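Bartonella effector protein (Bep) substrate of VirB T4SS (Bartonella clarridgeiae, PDB 4XI8) is a Bartonella effector that probably transfers AMP from ATP to threonine or tyrosine residues of target proteins, represented here by its FIC domain. Local coordinates at residues Ile10-Tyr15 with Val93-Ile98. Residues are numbered along the deposited sequence; the frame is centred on the assembly and turned at random.
Sequences ISFYGY and VTKVPI
A Schellman motif ending the short helix 8-12 packs against the extended loop between helices 60-71 and 102-115, at the periphery of the Fic fold. In relatives the corresponding loop carries the flap, a hairpin that helps to register the target segment; the backbone pairing of Thr-94 with Phe-86 is compatible with one here. Gly-14 is the C' residue: its positive phi (69°) suits glycine and turns the chain so that Tyr-15 N bonds back to Ile-10 O over 3.2 Å, with a weak second bond from Gly-14 N to Ser-11 O. The turn presents Tyr-13 O to Lys-95 N, 3.0 Å away, in a nearly straight bond (163°) whose donor stands above the carbonyl plane. Tyr-13, with CG anti to its carbonyl carbon (chi1 -65°), lays its ring along the loop between Phe-12 CD2 over one face and Pro-97 CG over the other, the latter 4.0 Å from the centroid in a CH-pi contact. Proline offers a rigid apolar ring here, while Lys-95 CB meets the Tyr-13 ring edge. Lysine suits this exposed position: its methylenes cross Phe-12 at about a right angle, CD 4.2 Å from CE2, while the charged end can stay at the surface. Threonine offers one polar and one apolar branch: OG1 accepts a hydrogen bond from Phe-86 N, and Thr-94 CG2 makes a CH-pi contact over one face of the buried Tyr-15 ring, 3.8 Å from its centroid.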
# COMPACT_ATOMS: atom_id res chain seq x y z
N ILE A 10 -27.78 -9.34 5.60
CA ILE A 10 -27.90 -9.80 4.22
C ILE A 10 -28.52 -11.19 4.18
O ILE A 10 -29.23 -11.54 3.24
CB ILE A 10 -26.53 -9.82 3.51
CG1 ILE A 10 -25.84 -8.46 3.64
CG2 ILE A 10 -26.70 -10.12 2.04
CD1 ILE A 10 -24.46 -8.41 3.02
N SER A 11 -28.27 -11.98 5.22
CA SER A 11 -28.81 -13.33 5.30
C SER A 11 -30.28 -13.32 5.68
O SER A 11 -31.07 -14.13 5.18
CB SER A 11 -28.01 -14.17 6.30
OG SER A 11 -28.48 -15.51 6.34
N PHE A 12 -30.66 -12.41 6.58
CA PHE A 12 -32.03 -12.35 7.06
C PHE A 12 -33.02 -11.91 5.98
O PHE A 12 -34.13 -12.42 5.91
CB PHE A 12 -32.15 -11.41 8.26
CG PHE A 12 -33.55 -11.28 8.79
CD1 PHE A 12 -34.11 -12.29 9.55
CD2 PHE A 12 -34.30 -10.15 8.53
CE1 PHE A 12 -35.40 -12.18 10.03
CE2 PHE A 12 -35.59 -10.03 9.01
CZ PHE A 12 -36.14 -11.05 9.76
N TYR A 13 -32.60 -10.96 5.15
CA TYR A 13 -33.50 -10.41 4.14
C TYR A 13 -33.46 -11.25 2.86
O TYR A 13 -33.93 -10.82 1.81
CB TYR A 13 -33.14 -8.95 3.83
CG TYR A 13 -33.37 -8.02 5.01
CD1 TYR A 13 -34.65 -7.76 5.48
CD2 TYR A 13 -32.31 -7.41 5.65
CE1 TYR A 13 -34.86 -6.92 6.55
CE2 TYR A 13 -32.51 -6.56 6.73
CZ TYR A 13 -33.79 -6.32 7.18
OH TYR A 13 -33.99 -5.48 8.24
N GLY A 14 -32.91 -12.46 2.98
CA GLY A 14 -32.97 -13.45 1.92
C GLY A 14 -32.16 -13.15 0.67
O GLY A 14 -32.66 -13.32 -0.45
N TYR A 15 -30.93 -12.70 0.85
CA TYR A 15 -30.04 -12.45 -0.28
C TYR A 15 -28.96 -13.52 -0.40
O TYR A 15 -28.25 -13.59 -1.40
CB TYR A 15 -29.40 -11.07 -0.16
CG TYR A 15 -30.30 -9.93 -0.59
CD1 TYR A 15 -31.26 -9.41 0.27
CD2 TYR A 15 -30.18 -9.38 -1.86
CE1 TYR A 15 -32.08 -8.37 -0.13
CE2 TYR A 15 -31.00 -8.34 -2.26
CZ TYR A 15 -31.95 -7.84 -1.39
OH TYR A 15 -32.76 -6.81 -1.79
N VAL A 93 -38.23 -14.75 -2.52
CA VAL A 93 -38.36 -13.31 -2.45
C VAL A 93 -37.54 -12.76 -1.29
O VAL A 93 -37.27 -13.46 -0.32
CB VAL A 93 -39.83 -12.87 -2.29
CG1 VAL A 93 -40.65 -13.32 -3.49
CG2 VAL A 93 -40.42 -13.43 -1.00
N THR A 94 -37.15 -11.49 -1.40
CA THR A 94 -36.37 -10.85 -0.35
C THR A 94 -37.27 -10.09 0.62
O THR A 94 -38.45 -9.87 0.35
CB THR A 94 -35.34 -9.88 -0.94
OG1 THR A 94 -36.01 -8.83 -1.66
CG2 THR A 94 -34.40 -10.61 -1.89
N LYS A 95 -36.69 -9.70 1.75
CA LYS A 95 -37.41 -8.91 2.74
C LYS A 95 -36.89 -7.47 2.72
O LYS A 95 -35.80 -7.21 2.22
CB LYS A 95 -37.26 -9.52 4.13
CG LYS A 95 -37.91 -10.88 4.29
CD LYS A 95 -37.74 -11.41 5.71
CE LYS A 95 -38.42 -12.76 5.89
NZ LYS A 95 -37.83 -13.80 5.01
N VAL A 96 -37.69 -6.56 3.25
CA VAL A 96 -37.33 -5.14 3.23
C VAL A 96 -37.06 -4.63 4.64
O VAL A 96 -37.86 -4.84 5.55
CB VAL A 96 -38.45 -4.29 2.59
CG1 VAL A 96 -38.13 -2.81 2.70
CG2 VAL A 96 -38.65 -4.70 1.14
N PRO A 97 -35.90 -3.97 4.83
CA PRO A 97 -35.55 -3.39 6.13
C PRO A 97 -36.60 -2.39 6.60
O PRO A 97 -36.97 -1.48 5.86
CB PRO A 97 -34.22 -2.68 5.84
CG PRO A 97 -33.65 -3.41 4.68
CD PRO A 97 -34.83 -3.79 3.84
N ILE A 98 -37.09 -2.58 7.82
CA ILE A 98 -38.13 -1.72 8.37
C ILE A 98 -37.59 -0.31 8.60
O ILE A 98 -36.47 -0.13 9.08
CB ILE A 98 -38.69 -2.32 9.69
CG1 ILE A 98 -39.83 -1.45 10.23
CG2 ILE A 98 -37.59 -2.51 10.73
CD1 ILE A 98 -40.50 -2.03 11.46